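Local coordinates for biotin protein ligase-like protein of unknown function (Silicibacter sp., PDB 3BFM), which is of unknown function but resembles biotin protein ligases of the biotin/lipoate A/B protein ligase family, at residues Thr5-Ala17 / Pro157-His169. Numbering follows the deposited sequence. Where two conformers were deposited one is given.
Sequences TITFPPLMTGEAA and PRLLESWARHCLH
Glu161 holds the N-terminal arm against helix 156-175 by accepting the backbone N-H of Thr7 at OE2, a nearly straight bond (N to OE2 2.9 Å, 172° at the hydrogen) on the anti side of the carboxylate, tilted some way out of its plane. Its chain, extended beyond CG (chi2 172°), carries the carboxylate out to the arm. Arg158, one turn earlier, folds back through bends at chi2 and chi3 and grips Glu161 side-on in a salt bridge, NE to OE1 of Glu161 (2.7 Å) and NH2 to OE2, both nitrogens coming from well above the carboxylate plane. Thr7 N and Arg158 NH2 reach OE2 from opposite faces, which should fix the carboxylate's rotation. A water links the two backbones, donating to Thr7 O and Glu161 O and accepting a weak bond from Arg165 NH1.

The apolar side is stepped along the helix. Ile6 sends CD1 across Leu160 at about a right angle, 3.8 Å from CD2. With CG beside its own backbone N (chi1 -71°), Phe8 swings its ring back to the helix, where Ala164 CB abuts the ring edge at CD1 (3.4 Å) and Leu160 CG lies at the edge near CZ. Pro9 lays CB against Leu168 CD2 (3.6 Å) and CG against Arg165 CG. Beyond the type II turn from Pro9 to Met12, the selenium of selenomethionine Met12 rests 4.1 Å from Ala164 CB.

The contact lays the arm leading into strand 13-16, outermost in the chain's mixed sheet, on helix 156-175 of the ligase-like domain. Ile6 and Leu160 both touch Tyr42 of neighbouring strand 39-44; Leu168 meets Leu11 of the second subunit.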
ATOM      1  N   THR A   5      11.547  -9.114  14.370  1.00 43.23           N
ATOM      2  CA  THR A   5      10.439  -8.249  13.858  1.00 43.53           C
ATOM      3  C   THR A   5      10.548  -8.035  12.357  1.00 39.38           C
ATOM      4  O   THR A   5      11.567  -7.577  11.855  1.00 38.33           O
ATOM      5  CB  THR A   5      10.399  -6.873  14.568  1.00 45.13           C
ATOM      6  OG1 THR A   5      10.150  -7.067  15.967  1.00 54.20           O
ATOM      7  CG2 THR A   5       9.298  -5.979  13.992  1.00 43.73           C
ATOM      8  N   ILE A   6       9.480  -8.367  11.645  1.00 35.69           N
ATOM      9  CA  ILE A   6       9.462  -8.242  10.189  1.00 32.46           C
ATOM     10  C   ILE A   6       8.684  -6.979   9.833  1.00 30.76           C
ATOM     11  O   ILE A   6       7.471  -6.884  10.073  1.00 29.79           O
ATOM     12  CB  ILE A   6       8.873  -9.485   9.528  1.00 31.33           C
ATOM     13  CG1 ILE A   6       9.796 -10.689   9.760  1.00 38.14           C
ATOM     14  CG2 ILE A   6       8.730  -9.302   8.032  1.00 28.79           C
ATOM     15  CD1 ILE A   6       9.180 -12.009   9.333  1.00 46.31           C
ATOM     16  N   THR A   7       9.388  -6.025   9.241  1.00 28.85           N
ATOM     17  CA  THR A   7       8.825  -4.719   8.929  1.00 28.32           C
ATOM     18  C   THR A   7       8.561  -4.619   7.440  1.00 25.16           C
ATOM     19  O   THR A   7       9.455  -4.855   6.662  1.00 25.14           O
ATOM     20  CB  THR A   7       9.813  -3.628   9.338  1.00 30.64           C
ATOM     21  OG1 THR A   7      10.170  -3.842  10.704  1.00 36.63           O
ATOM     22  CG2 THR A   7       9.195  -2.260   9.190  1.00 34.37           C
ATOM     23  N   PHE A   8       7.328  -4.285   7.067  1.00 23.39           N
ATOM     24  CA  PHE A   8       6.912  -4.149   5.681  1.00 23.51           C
ATOM     25  C   PHE A   8       6.646  -2.690   5.417  1.00 25.19           C
ATOM     26  O   PHE A   8       6.498  -1.917   6.375  1.00 24.41           O
ATOM     27  CB  PHE A   8       5.660  -4.979   5.414  1.00 24.31           C
ATOM     28  CG  PHE A   8       5.926  -6.461   5.422  1.00 25.72           C
ATOM     29  CD1 PHE A   8       6.689  -7.048   4.429  1.00 29.03           C
ATOM     30  CD2 PHE A   8       5.439  -7.268   6.429  1.00 21.06           C
ATOM     31  CE1 PHE A   8       6.960  -8.386   4.467  1.00 28.08           C
ATOM     32  CE2 PHE A   8       5.711  -8.628   6.453  1.00 27.32           C
ATOM     33  CZ  PHE A   8       6.460  -9.179   5.494  1.00 23.66           C
ATOM     34  N   PRO A   9       6.651  -2.292   4.138  1.00 23.58           N
ATOM     35  CA  PRO A   9       6.271  -0.926   3.768  1.00 24.69           C
ATOM     36  C   PRO A   9       4.893  -0.522   4.314  1.00 24.13           C
ATOM     37  O   PRO A   9       4.057  -1.371   4.628  1.00 22.75           O
ATOM     38  CB  PRO A   9       6.225  -0.965   2.245  1.00 27.01           C
ATOM     39  CG  PRO A   9       6.979  -2.141   1.836  1.00 29.88           C
ATOM     40  CD  PRO A   9       7.072  -3.091   2.969  1.00 21.35           C
ATOM     41  N   PRO A  10       4.641   0.793   4.443  1.00 27.95           N
ATOM     42  CA  PRO A  10       3.326   1.226   4.868  1.00 28.86           C
ATOM     43  C   PRO A  10       2.250   0.638   3.982  1.00 28.47           C
ATOM     44  O   PRO A  10       2.429   0.588   2.762  1.00 28.76           O
ATOM     45  CB  PRO A  10       3.387   2.750   4.675  1.00 30.64           C
ATOM     46  CG  PRO A  10       4.787   3.073   4.870  1.00 30.18           C
ATOM     47  CD  PRO A  10       5.547   1.936   4.235  1.00 29.65           C
ATOM     48  N   LEU A  11       1.169   0.177   4.600  1.00 26.29           N
ATOM     49  CA  LEU A  11       0.050  -0.424   3.865  1.00 34.25           C
ATOM     50  C   LEU A  11       0.330  -1.850   3.358  1.00 32.34           C
ATOM     51  O   LEU A  11      -0.462  -2.429   2.605  1.00 33.58           O
ATOM     52  CB  LEU A  11      -0.413   0.484   2.707  1.00 36.55           C
ATOM     53  CG  LEU A  11      -1.373   1.618   3.105  1.00 43.61           C
ATOM     54  CD1 LEU A  11      -0.924   2.396   4.368  1.00 40.49           C
ATOM     55  CD2 LEU A  11      -1.621   2.553   1.926  1.00 35.79           C
HETATM   56  N   MSE A  12       1.454  -2.428   3.751  1.00 27.30           N
HETATM   57  CA  MSE A  12       1.572  -3.883   3.673  1.00 27.53           C
HETATM   58  C   MSE A  12       1.410  -4.410   5.085  1.00 27.28           C
HETATM   59  O   MSE A  12       1.783  -3.751   6.045  1.00 27.70           O
HETATM   60  CB  MSE A  12       2.860  -4.323   3.010  1.00 28.88           C
HETATM   61  CG  MSE A  12       2.731  -4.477   1.502  1.00 36.18           C
HETATM   62 SE   MSE A  12       4.411  -4.537   0.537  0.75 28.22          SE
HETATM   63  CE  MSE A  12       3.917  -5.696  -0.891  1.00 34.70           C
ATOM     64  N   THR A  13       0.764  -5.561   5.204  1.00 25.38           N
ATOM     65  CA  THR A  13       0.383  -6.127   6.473  1.00 24.15           C
ATOM     66  C   THR A  13       0.987  -7.499   6.492  1.00 23.13           C
ATOM     67  O   THR A  13       0.578  -8.313   5.678  1.00 22.53           O
ATOM     68  CB  THR A  13      -1.137  -6.365   6.521  1.00 27.86           C
ATOM     69  OG1 THR A  13      -1.826  -5.180   6.118  1.00 30.35           O
ATOM     70  CG2 THR A  13      -1.593  -6.801   7.934  1.00 26.82           C
ATOM     71  N   GLY A  14       1.886  -7.770   7.431  1.00 22.40           N
ATOM     72  CA  GLY A  14       2.432  -9.103   7.591  1.00 22.67           C
ATOM     73  C   GLY A  14       1.584  -9.982   8.490  1.00 23.64           C
ATOM     74  O   GLY A  14       1.090  -9.528   9.521  1.00 25.29           O
ATOM     75  N   GLU A  15       1.405 -11.240   8.102  1.00 21.21           N
ATOM     76  CA  GLU A  15       0.693 -12.207   8.897  1.00 23.39           C
ATOM     77  C   GLU A  15       1.472 -13.529   8.854  1.00 21.25           C
ATOM     78  O   GLU A  15       1.666 -14.116   7.774  1.00 18.48           O
ATOM     79  CB  GLU A  15      -0.698 -12.406   8.337  1.00 26.85           C
ATOM     80  CG  GLU A  15      -1.486 -13.423   9.146  1.00 37.55           C
ATOM     81  CD  GLU A  15      -2.967 -13.428   8.860  1.00 51.37           C
ATOM     82  OE1 GLU A  15      -3.526 -12.373   8.461  1.00 55.32           O
ATOM     83  OE2 GLU A  15      -3.576 -14.505   9.060  1.00 57.07           O
ATOM     84  N   ALA A  16       1.947 -13.990  10.002  1.00 18.78           N
ATOM     85  CA  ALA A  16       2.616 -15.275  10.070  1.00 17.65           C
ATOM     86  C   ALA A  16       1.568 -16.388   9.993  1.00 19.78           C
ATOM     87  O   ALA A  16       0.527 -16.350  10.684  1.00 19.65           O
ATOM     88  CB  ALA A  16       3.454 -15.403  11.351  1.00 18.66           C
ATOM     89  N   ALA A  17       1.876 -17.417   9.202  1.00 18.58           N
ATOM     90  CA  ALA A  17       1.006 -18.601   9.077  1.00 20.21           C
ATOM     91  C   ALA A  17       0.994 -19.396  10.385  1.00 22.46           C
ATOM     92  O   ALA A  17       2.041 -19.600  11.021  1.00 21.84           O
ATOM     93  CB  ALA A  17       1.492 -19.497   7.924  1.00 22.40           C
ATOM     94  N   PRO A 157      14.507 -13.314   7.378  1.00 21.06           N
ATOM     95  CA  PRO A 157      13.622 -12.174   7.621  1.00 20.41           C
ATOM     96  C   PRO A 157      13.959 -10.955   6.765  1.00 15.90           C
ATOM     97  O   PRO A 157      13.069 -10.262   6.304  1.00 16.95           O
ATOM     98  CB  PRO A 157      13.870 -11.832   9.108  1.00 24.33           C
ATOM     99  CG  PRO A 157      14.494 -13.020   9.707  1.00 27.42           C
ATOM    100  CD  PRO A 157      15.188 -13.766   8.605  1.00 26.78           C
ATOM    101  N   ARG A 158      15.236 -10.644   6.613  1.00 17.10           N
ATOM    102  CA  ARG A 158      15.650  -9.476   5.822  1.00 18.68           C
ATOM    103  C   ARG A 158      15.342  -9.657   4.349  1.00 18.12           C
ATOM    104  O   ARG A 158      14.970  -8.718   3.671  1.00 16.58           O
ATOM    105  CB  ARG A 158      17.138  -9.196   5.999  1.00 19.46           C
ATOM    106  CG  ARG A 158      17.582  -8.941   7.457  1.00 23.54           C
ATOM    107  CD  ARG A 158      17.028  -7.658   8.052  1.00 29.45           C
ATOM    108  NE  ARG A 158      15.673  -7.766   8.576  1.00 27.78           N
ATOM    109  CZ  ARG A 158      15.340  -8.325   9.741  1.00 32.45           C
ATOM    110  NH1 ARG A 158      16.258  -8.902  10.512  1.00 36.78           N
ATOM    111  NH2 ARG A 158      14.070  -8.344  10.110  1.00 33.82           N
ATOM    112  N   LEU A 159      15.536 -10.873   3.851  1.00 18.88           N
ATOM    113  CA  LEU A 159      15.183 -11.225   2.455  1.00 18.24           C
ATOM    114  C   LEU A 159      13.669 -11.077   2.159  1.00 18.09           C
ATOM    115  O   LEU A 159      13.252 -10.530   1.131  1.00 19.98           O
ATOM    116  CB  LEU A 159      15.694 -12.615   2.123  1.00 19.40           C
ATOM    117  CG  LEU A 159      15.450 -13.076   0.672  1.00 14.08           C
ATOM    118  CD1 LEU A 159      16.088 -12.172  -0.387  1.00 21.37           C
ATOM    119  CD2 LEU A 159      15.920 -14.536   0.443  1.00 17.41           C
ATOM    120  N   LEU A 160      12.850 -11.578   3.079  1.00 17.89           N
ATOM    121  CA  LEU A 160      11.409 -11.370   3.020  1.00 16.65           C
ATOM    122  C   LEU A 160      11.006  -9.909   2.957  1.00 16.49           C
ATOM    123  O   LEU A 160      10.207  -9.520   2.107  1.00 18.30           O
ATOM    124  CB  LEU A 160      10.746 -12.071   4.196  1.00 14.34           C
ATOM    125  CG  LEU A 160       9.249 -11.898   4.368  1.00 23.21           C
ATOM    126  CD1 LEU A 160       8.466 -12.390   3.123  1.00 26.76           C
ATOM    127  CD2 LEU A 160       8.835 -12.672   5.631  1.00 21.53           C
ATOM    128  N   GLU A 161      11.549  -9.091   3.872  1.00 16.76           N
ATOM    129  CA  GLU A 161      11.285  -7.669   3.889  1.00 18.39           C
ATOM    130  C   GLU A 161      11.679  -7.032   2.581  1.00 19.21           C
ATOM    131  O   GLU A 161      10.959  -6.198   2.037  1.00 18.18           O
ATOM    132  CB  GLU A 161      12.112  -7.003   5.001  1.00 19.11           C
ATOM    133  CG  GLU A 161      11.630  -7.336   6.372  1.00 25.42           C
ATOM    134  CD  GLU A 161      12.565  -6.846   7.476  1.00 23.15           C
ATOM    135  OE1 GLU A 161      13.736  -6.492   7.182  1.00 29.52           O
ATOM    136  OE2 GLU A 161      12.097  -6.780   8.637  1.00 30.81           O
ATOM    137  N   SER A 162      12.840  -7.436   2.082  1.00 16.80           N
ATOM    138  CA  SER A 162      13.383  -6.867   0.856  0.70 17.22           C
ATOM    139  C   SER A 162      12.555  -7.268  -0.367  1.00 15.80           C
ATOM    140  O   SER A 162      12.342  -6.465  -1.269  1.00 18.14           O
ATOM    141  CB  SER A 162      14.829  -7.287   0.695  0.70 18.00           C
ATOM    142  OG  SER A 162      15.427  -6.524  -0.316  0.70 14.13           O
ATOM    143  N   TRP A 163      12.080  -8.510  -0.385  1.00 15.33           N
ATOM    144  CA  TRP A 163      11.246  -8.965  -1.500  1.00 13.03           C
ATOM    145  C   TRP A 163       9.992  -8.063  -1.541  1.00 12.90           C
ATOM    146  O   TRP A 163       9.632  -7.468  -2.572  1.00 16.83           O
ATOM    147  CB  TRP A 163      10.884 -10.418  -1.360  1.00 18.78           C
ATOM    148  CG  TRP A 163      10.028 -10.940  -2.490  1.00 13.71           C
ATOM    149  CD1 TRP A 163      10.318 -10.895  -3.839  1.00 16.90           C
ATOM    150  CD2 TRP A 163       8.784 -11.625  -2.370  1.00 17.82           C
ATOM    151  NE1 TRP A 163       9.323 -11.495  -4.543  1.00 20.92           N
ATOM    152  CE2 TRP A 163       8.363 -11.954  -3.675  1.00 18.62           C
ATOM    153  CE3 TRP A 163       7.975 -11.970  -1.285  1.00 18.13           C
ATOM    154  CZ2 TRP A 163       7.150 -12.605  -3.932  1.00 22.66           C
ATOM    155  CZ3 TRP A 163       6.757 -12.616  -1.528  1.00 22.51           C
ATOM    156  CH2 TRP A 163       6.368 -12.944  -2.838  1.00 21.71           C
ATOM    157  N   ALA A 164       9.332  -7.956  -0.394  1.00 17.60           N
ATOM    158  CA  ALA A 164       8.133  -7.118  -0.314  1.00 18.86           C
ATOM    159  C   ALA A 164       8.369  -5.692  -0.817  1.00 19.93           C
ATOM    160  O   ALA A 164       7.571  -5.171  -1.627  1.00 21.21           O
ATOM    161  CB  ALA A 164       7.548  -7.120   1.095  1.00 19.98           C
ATOM    162  N   ARG A 165       9.446  -5.067  -0.361  1.00 19.41           N
ATOM    163  CA  ARG A 165       9.787  -3.716  -0.765  1.00 19.05           C
ATOM    164  C   ARG A 165      10.077  -3.609  -2.251  1.00 15.26           C
ATOM    165  O   ARG A 165       9.543  -2.714  -2.938  1.00 19.64           O
ATOM    166  CB  ARG A 165      11.004  -3.168  -0.017  1.00 23.32           C
ATOM    167  CG  ARG A 165      10.710  -2.496   1.268  1.00 35.22           C
ATOM    168  CD  ARG A 165      11.876  -1.622   1.728  1.00 35.19           C
ATOM    169  NE  ARG A 165      13.176  -2.308   1.623  1.00 44.63           N
ATOM    170  CZ  ARG A 165      13.662  -3.201   2.496  1.00 46.23           C
ATOM    171  NH1 ARG A 165      12.970  -3.576   3.574  1.00 49.33           N
ATOM    172  NH2 ARG A 165      14.857  -3.740   2.279  1.00 37.83           N
ATOM    173  N   HIS A 166      10.899  -4.501  -2.784  1.00 16.60           N
ATOM    174  CA  HIS A 166      11.166  -4.411  -4.215  1.00 14.85           C
ATOM    175  C   HIS A 166       9.968  -4.788  -5.111  1.00 14.93           C
ATOM    176  O   HIS A 166       9.767  -4.179  -6.150  1.00 14.69           O
ATOM    177  CB  HIS A 166      12.380  -5.264  -4.593  1.00 14.77           C
ATOM    178  CG  HIS A 166      13.678  -4.658  -4.212  1.00 16.14           C
ATOM    179  ND1 HIS A 166      14.308  -4.941  -3.029  1.00 20.49           N
ATOM    180  CD2 HIS A 166      14.476  -3.783  -4.871  1.00 17.01           C
ATOM    181  CE1 HIS A 166      15.437  -4.248  -2.959  1.00 18.17           C
ATOM    182  NE2 HIS A 166      15.560  -3.544  -4.065  1.00 26.15           N
ATOM    183  N   CYS A 167       9.146  -5.767  -4.710  1.00 17.08           N
ATOM    184  CA  CYS A 167       7.893  -6.015  -5.410  1.00 17.74           C
ATOM    185  C   CYS A 167       7.013  -4.774  -5.454  1.00 18.04           C
ATOM    186  O   CYS A 167       6.448  -4.433  -6.485  1.00 18.50           O
ATOM    187  CB  CYS A 167       7.126  -7.178  -4.775  1.00 17.58           C
ATOM    188  SG  CYS A 167       7.894  -8.740  -5.105  1.00 21.12           S
ATOM    189  N   LEU A 168       6.859  -4.099  -4.328  1.00 17.07           N
ATOM    190  CA  LEU A 168       6.037  -2.910  -4.318  1.00 15.87           C
ATOM    191  C   LEU A 168       6.605  -1.847  -5.257  1.00 15.61           C
ATOM    192  O   LEU A 168       5.853  -1.225  -5.965  1.00 18.47           O
ATOM    193  CB  LEU A 168       5.937  -2.341  -2.909  1.00 15.13           C
ATOM    194  CG  LEU A 168       5.136  -1.061  -2.690  1.00 20.76           C
ATOM    195  CD1 LEU A 168       3.671  -1.291  -2.968  1.00 21.40           C
ATOM    196  CD2 LEU A 168       5.387  -0.590  -1.215  1.00 18.65           C
ATOM    197  N   HIS A 169       7.918  -1.663  -5.280  1.00 16.53           N
ATOM    198  CA  HIS A 169       8.498  -0.682  -6.209  1.00 17.31           C
ATOM    199  C   HIS A 169       8.056  -0.946  -7.670  1.00 17.43           C
ATOM    200  O   HIS A 169       7.539  -0.047  -8.354  1.00 17.54           O
ATOM    201  CB  HIS A 169      10.027  -0.682  -6.058  1.00 18.22           C
ATOM    202  CG  HIS A 169      10.735   0.097  -7.110  1.00 23.01           C
ATOM    203  ND1 HIS A 169      10.893   1.466  -7.040  1.00 25.10           N
ATOM    204  CD2 HIS A 169      11.311  -0.291  -8.273  1.00 25.78           C
ATOM    205  CE1 HIS A 169      11.535   1.884  -8.117  1.00 25.58           C
ATOM    206  NE2 HIS A 169      11.812   0.838  -8.872  1.00 23.82           N
TER
HETATM  207  O   HOH W   1       9.921  -4.146   4.052  1.00 45.56           O